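Local coordinates for protein Non-reducing end beta-L-arabinofuranosidase (Bacteroides thetaiotaomicron, PDB 5MQO) that probably hydrolyses glycosidic bonds in complex plant pectin as an aceric acidase of glycoside hydrolase family GH127, at residues N23-M28 and A469-Y474; M36-I41 and F391-L396. One frame throughout, in Å; residues are numbered along the deposited sequence.

Contact 1 of 2, residues N23-M28 and A469-Y474; sequences NGLTDM and AQNYAY
Leu25 turns its CG trans to the backbone N (chi1 -178°), and its CD2 methyl lies between CB of Asn471 and the hydroxyl end of Tyr472. On both of these residues CG stands opposite the carbonyl carbon, at chi1 -72° and -62°; Asn471 heads for the leucine from CB on, while Tyr472 starts off to the side and brings only its CE2 and OH end near. The contact is van der Waals packing without a hydrogen bond: CD2 of Leu25 lies 3.8 Å from both CB of Asn471 and OH of Tyr472, and meets the tyrosine ring obliquely, 4.0 Å from its CE2. Asn471 crosses Leu25 at about a right angle, with its OD1 3.9 Å from CB of Leu25. An asparagine suits this buried turn because its ND2 is satisfied by the carbonyl of Gln468, while its CB still offers an apolar surface. Tyr472 is steadied by the 2.8 Å bond from its own N to Ala469 O. Leucine suits this buried loop position because it brings no polar group needing a partner. The N-terminal loop thus lies against the turn linking helix 458-466 to strand 474-477, with helix 382-399 beside it, where Leu390 touches Tyr472 and Arg394 touches Thr26.

Contact 2 of 2, residues M36-I41 and F391-L396; sequences MANTGI and FNWRML
Trp393 presents the edge of its indole to Asn38, whose OD1 lies essentially in the ring plane. The amide stands almost upright to the ring, with the two planes 85° apart, so the groups join edge-on without stacking. Beyond these two segments, Tyr472 and Trp393 meet in a T-shaped (edge-to-face) pair.

The bond itself runs from NE1 of Trp393 to OD1 of Asn38, 3.0 Å long, with an N-H...O angle of 151°. It lies in the carbonyl plane and uses a lone pair of the amide oxygen, a well-directed geometry that satisfies a buried indole N-H. The same OD1 is 3.6 Å from CZ2 of Trp393, on the benzo side of the nitrogen. Trp393 reaches this far because CG lies trans to the backbone N (chi1 -177°), which throws the indole outward from the helix. A leucine in its place would probably leave Asn38 OD1 without this N-H donor and Tyr472 without its aromatic neighbour.

One helical turn on, Met36 and Leu396 supply an apolar touch. The sulfur SD of Met36 sits 4.1 Å from CG of Leu396, the two side chains crossing at a slant, and it also lies beside the carbonyl O of Leu396 at van der Waals distance. Methionine suits the spot because its flexible, unbranched chain can lie along the closely approaching helix and put its polarisable sulfur against Leu396, and a backbone bond between Met36 and Glu397 ties the strand's approach to the helix.

Short, weakly bonded strand 37-38 is an edge strand, pairing antiparallel with strand 474-477. It meets helix 382-399 of the catalytic domain, which belongs to the six-hairpin glycosidase clan, while helices 317-333 and 402-416 pack against Phe391, Asn392 and Met395 of that helix.

Both contacts are buried, with centres about 6 Å apart, and contact 2 is nested within the chain loop closed by contact 1. Each fastens part of the N-terminal chain to an element much later in sequence, a 3-10 turn in contact 1 and a helix in contact 2. Their chemistry differs: contact 1 is van der Waals packing around a leucine side chain, whereas contact 2 adds a directed side-chain hydrogen bond to its apolar touch. They meet directly, since Asn23 O lies 3.1 Å from Ile41 N in a probable backbone hydrogen bond. Asn471 of contact 1 also packs with its OD1 beside CA of Ile41 in contact 2.

Contact 1 of 2, residues N23-M28 and A469-Y474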
loop_
_atom_site.group_PDB
_atom_site.type_symbol
_atom_site.label_atom_id
_atom_site.label_comp_id
_atom_site.label_asym_id
_atom_site.label_seq_id
_atom_site.Cartn_x
_atom_site.Cartn_y
_atom_site.Cartn_z
ATOM N N ASN A 23 18.767 -8.776 5.550
ATOM C CA ASN A 23 18.922 -7.810 4.449
ATOM C C ASN A 23 17.661 -7.204 3.744
ATOM O O ASN A 23 17.779 -6.557 2.674
ATOM C CB ASN A 23 19.787 -8.524 3.397
ATOM C CG ASN A 23 20.455 -7.566 2.451
ATOM O OD1 ASN A 23 20.923 -6.502 2.868
ATOM N ND2 ASN A 23 20.480 -7.920 1.166
ATOM N N GLY A 24 16.477 -7.403 4.312
ATOM C CA GLY A 24 15.231 -6.930 3.678
ATOM C C GLY A 24 15.014 -5.413 3.669
ATOM O O GLY A 24 15.667 -4.692 4.418
ATOM N N LEU A 25 14.118 -4.940 2.794
ATOM C CA LEU A 25 13.582 -3.560 2.824
ATOM C C LEU A 25 13.208 -3.141 4.230
ATOM O O LEU A 25 13.502 -2.005 4.639
ATOM C CB LEU A 25 12.334 -3.440 1.940
ATOM C CG LEU A 25 11.607 -2.098 1.761
ATOM C CD1 LEU A 25 12.556 -1.034 1.224
ATOM C CD2 LEU A 25 10.439 -2.291 0.803
ATOM N N THR A 26 12.544 -4.045 4.954
ATOM C CA THR A 26 12.495 -3.970 6.417
ATOM C C THR A 26 12.874 -5.280 7.105
ATOM O O THR A 26 12.296 -6.340 6.864
ATOM C CB THR A 26 11.144 -3.440 6.965
ATOM O OG1 THR A 26 10.055 -4.056 6.278
ATOM C CG2 THR A 26 11.074 -1.936 6.747
ATOM N N ASP A 27 13.798 -5.148 8.041
ATOM C CA ASP A 27 14.468 -6.257 8.610
ATOM C C ASP A 27 14.081 -6.524 10.061
ATOM O O ASP A 27 14.783 -6.099 10.978
ATOM C CB ASP A 27 15.943 -5.956 8.501
ATOM C CG ASP A 27 16.787 -7.099 8.903
ATOM O OD1 ASP A 27 16.266 -8.234 8.931
ATOM O OD2 ASP A 27 17.978 -6.843 9.180
ATOM N N MET A 28 13.003 -7.283 10.266
ATOM C CA MET A 28 12.614 -7.781 11.597
ATOM C C MET A 28 13.326 -9.115 11.969
ATOM O O MET A 28 12.914 -9.837 12.870
ATOM C CB MET A 28 11.086 -7.925 11.674
ATOM C CG MET A 28 10.385 -6.597 11.485
ATOM S SD MET A 28 8.600 -6.445 11.685
ATOM C CE MET A 28 8.344 -7.451 13.106
ATOM N N ALA A 469 7.585 -3.166 -4.821
ATOM C CA ALA A 469 6.522 -4.187 -4.712
ATOM C C ALA A 469 7.066 -5.592 -4.492
ATOM O O ALA A 469 6.591 -6.300 -3.627
ATOM C CB ALA A 469 5.662 -4.167 -5.951
ATOM N N GLN A 470 8.077 -5.985 -5.265
ATOM C CA GLN A 470 8.730 -7.322 -5.121
ATOM C C GLN A 470 9.156 -7.699 -3.712
ATOM O O GLN A 470 9.202 -8.893 -3.402
ATOM C CB GLN A 470 9.933 -7.515 -6.057
ATOM C CG GLN A 470 11.100 -6.550 -5.840
ATOM C CD GLN A 470 10.872 -5.212 -6.489
ATOM O OE1 GLN A 470 9.893 -5.030 -7.232
ATOM N NE2 GLN A 470 11.749 -4.257 -6.210
ATOM N N ASN A 471 9.457 -6.692 -2.881
ATOM C CA ASN A 471 9.847 -6.897 -1.490
ATOM C C ASN A 471 8.697 -7.261 -0.585
ATOM O O ASN A 471 8.931 -7.458 0.602
ATOM C CB ASN A 471 10.516 -5.656 -0.930
ATOM C CG ASN A 471 11.885 -5.450 -1.487
ATOM O OD1 ASN A 471 12.861 -6.035 -0.990
ATOM N ND2 ASN A 471 11.986 -4.627 -2.510
ATOM N N TYR A 472 7.479 -7.347 -1.138
ATOM C CA TYR A 472 6.278 -7.811 -0.430
ATOM C C TYR A 472 5.762 -9.232 -0.853
ATOM O O TYR A 472 4.740 -9.717 -0.342
ATOM C CB TYR A 472 5.175 -6.733 -0.612
ATOM C CG TYR A 472 5.583 -5.398 0.006
ATOM C CD1 TYR A 472 5.353 -5.155 1.350
ATOM C CD2 TYR A 472 6.271 -4.428 -0.734
ATOM C CE1 TYR A 472 5.786 -3.989 1.947
ATOM C CE2 TYR A 472 6.708 -3.243 -0.142
ATOM C CZ TYR A 472 6.456 -3.020 1.204
ATOM O OH TYR A 472 6.831 -1.850 1.827
ATOM N N ALA A 473 6.476 -9.918 -1.747
ATOM C CA ALA A 473 5.954 -11.164 -2.322
ATOM C C ALA A 473 6.031 -12.304 -1.339
ATOM O O ALA A 473 5.103 -13.081 -1.279
ATOM C CB ALA A 473 6.680 -11.522 -3.596
ATOM N N TYR A 474 7.109 -12.378 -0.551
ATOM C CA TYR A 474 7.311 -13.477 0.403
ATOM C C TYR A 474 7.726 -12.961 1.785
ATOM O O TYR A 474 8.220 -11.842 1.923
ATOM C CB TYR A 474 8.425 -14.436 -0.075
ATOM C CG TYR A 474 8.288 -15.060 -1.461
ATOM C CD1 TYR A 474 7.592 -16.268 -1.657
ATOM C CD2 TYR A 474 8.911 -14.484 -2.574
ATOM C CE1 TYR A 474 7.477 -16.849 -2.931
ATOM C CE2 TYR A 474 8.804 -15.061 -3.836
ATOM C CZ TYR A 474 8.086 -16.238 -4.008
ATOM O OH TYR A 474 7.981 -16.788 -5.252
#

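Contact 2 of 2, residues M36-I41 and F391-L396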
loop_
_atom_site.group_PDB
_atom_site.type_symbol
_atom_site.label_atom_id
_atom_site.label_comp_id
_atom_site.label_asym_id
_atom_site.label_seq_id
_atom_site.Cartn_x
_atom_site.Cartn_y
_atom_site.Cartn_z
ATOM N N MET A 36 7.761 -13.251 11.542
ATOM C CA MET A 36 8.308 -13.332 10.204
ATOM C C MET A 36 9.194 -12.140 9.923
ATOM O O MET A 36 9.075 -11.107 10.574
ATOM C CB MET A 36 7.199 -13.268 9.188
ATOM C CG MET A 36 6.119 -14.299 9.346
ATOM S SD MET A 36 4.818 -13.784 8.234
ATOM C CE MET A 36 3.716 -15.189 8.313
ATOM N N ALA A 37 10.057 -12.294 8.930
ATOM C CA ALA A 37 10.901 -11.222 8.448
ATOM C C ALA A 37 10.911 -11.207 6.910
ATOM O O ALA A 37 10.463 -12.169 6.270
ATOM C CB ALA A 37 12.289 -11.392 9.010
ATOM N N ASN A 38 11.348 -10.084 6.331
ATOM C CA ASN A 38 11.444 -9.954 4.871
ATOM C C ASN A 38 12.502 -10.900 4.268
ATOM O O ASN A 38 13.443 -11.353 4.936
ATOM C CB ASN A 38 11.817 -8.513 4.444
ATOM C CG ASN A 38 10.620 -7.533 4.395
ATOM O OD1 ASN A 38 9.746 -7.516 5.257
ATOM N ND2 ASN A 38 10.621 -6.682 3.393
ATOM N N THR A 39 12.311 -11.176 2.983
ATOM C CA THR A 39 13.364 -11.622 2.099
ATOM C C THR A 39 14.271 -10.423 1.855
ATOM O O THR A 39 13.841 -9.271 1.967
ATOM C CB THR A 39 12.841 -12.075 0.716
ATOM O OG1 THR A 39 12.458 -10.939 -0.080
ATOM C CG2 THR A 39 11.694 -13.021 0.841
ATOM N N GLY A 40 15.514 -10.706 1.485
ATOM C CA GLY A 40 16.506 -9.682 1.180
ATOM C C GLY A 40 16.024 -8.814 0.050
ATOM O O GLY A 40 15.232 -9.234 -0.779
ATOM N N ILE A 41 16.489 -7.576 0.041
ATOM C CA ILE A 41 16.043 -6.569 -0.927
ATOM C C ILE A 41 16.385 -6.970 -2.365
ATOM O O ILE A 41 15.704 -6.547 -3.294
ATOM C CB ILE A 41 16.588 -5.160 -0.529
ATOM C CG1 ILE A 41 15.861 -4.056 -1.280
ATOM C CG2 ILE A 41 18.089 -5.037 -0.738
ATOM C CD1 ILE A 41 16.071 -2.691 -0.666
ATOM N N PHE A 391 1.406 -0.250 7.432
ATOM C CA PHE A 391 0.845 -0.682 8.730
ATOM C C PHE A 391 0.557 -2.187 8.667
ATOM O O PHE A 391 1.039 -2.961 9.499
ATOM C CB PHE A 391 -0.414 0.131 9.095
ATOM C CG PHE A 391 -1.120 -0.294 10.384
ATOM C CD1 PHE A 391 -0.421 -0.732 11.516
ATOM C CD2 PHE A 391 -2.506 -0.191 10.481
ATOM C CE1 PHE A 391 -1.085 -1.097 12.693
ATOM C CE2 PHE A 391 -3.175 -0.559 11.664
ATOM C CZ PHE A 391 -2.457 -1.026 12.767
ATOM N N ASN A 392 -0.155 -2.614 7.634
ATOM C CA ASN A 392 -0.575 -4.003 7.585
ATOM C C ASN A 392 0.601 -4.968 7.400
ATOM O O ASN A 392 0.556 -6.124 7.835
ATOM C CB ASN A 392 -1.627 -4.216 6.504
ATOM C CG ASN A 392 -3.001 -3.887 6.988
ATOM O OD1 ASN A 392 -3.739 -4.750 7.446
ATOM N ND2 ASN A 392 -3.346 -2.618 6.928
ATOM N N TRP A 393 1.642 -4.485 6.740
ATOM C CA TRP A 393 2.803 -5.292 6.530
ATOM C C TRP A 393 3.512 -5.549 7.855
ATOM O O TRP A 393 3.898 -6.661 8.101
ATOM C CB TRP A 393 3.732 -4.671 5.510
ATOM C CG TRP A 393 4.897 -5.547 5.240
ATOM C CD1 TRP A 393 6.152 -5.422 5.767
ATOM C CD2 TRP A 393 4.916 -6.716 4.425
ATOM N NE1 TRP A 393 6.955 -6.430 5.306
ATOM C CE2 TRP A 393 6.220 -7.236 4.472
ATOM C CE3 TRP A 393 3.958 -7.370 3.643
ATOM C CZ2 TRP A 393 6.590 -8.372 3.780
ATOM C CZ3 TRP A 393 4.334 -8.507 2.934
ATOM C CH2 TRP A 393 5.639 -8.997 3.024
ATOM N N ARG A 394 3.654 -4.532 8.702
ATOM C CA ARG A 394 4.250 -4.698 10.029
ATOM C C ARG A 394 3.400 -5.626 10.894
ATOM O O ARG A 394 3.922 -6.531 11.567
ATOM C CB ARG A 394 4.402 -3.368 10.731
ATOM C CG ARG A 394 5.712 -2.646 10.475
ATOM C CD ARG A 394 5.831 -2.180 9.057
ATOM N NE ARG A 394 7.002 -1.353 8.857
ATOM C CZ ARG A 394 7.520 -1.082 7.664
ATOM N NH1 ARG A 394 6.969 -1.536 6.537
ATOM N NH2 ARG A 394 8.603 -0.325 7.598
ATOM N N MET A 395 2.086 -5.436 10.840
ATOM C CA MET A 395 1.182 -6.322 11.580
ATOM C C MET A 395 1.297 -7.794 11.126
ATOM O O MET A 395 1.287 -8.706 11.957
ATOM C CB MET A 395 -0.258 -5.824 11.498
ATOM C CG MET A 395 -0.456 -4.454 12.141
ATOM S SD MET A 395 -0.292 -4.389 13.933
ATOM C CE MET A 395 -1.751 -5.299 14.413
ATOM N N LEU A 396 1.438 -8.015 9.826
ATOM C CA LEU A 396 1.761 -9.346 9.330
ATOM C C LEU A 396 3.029 -9.903 9.998
ATOM O O LEU A 396 2.985 -11.010 10.557
ATOM C CB LEU A 396 1.935 -9.357 7.811
ATOM C CG LEU A 396 2.252 -10.712 7.150
ATOM C CD1 LEU A 396 1.092 -11.701 7.301
ATOM C CD2 LEU A 396 2.570 -10.481 5.681
#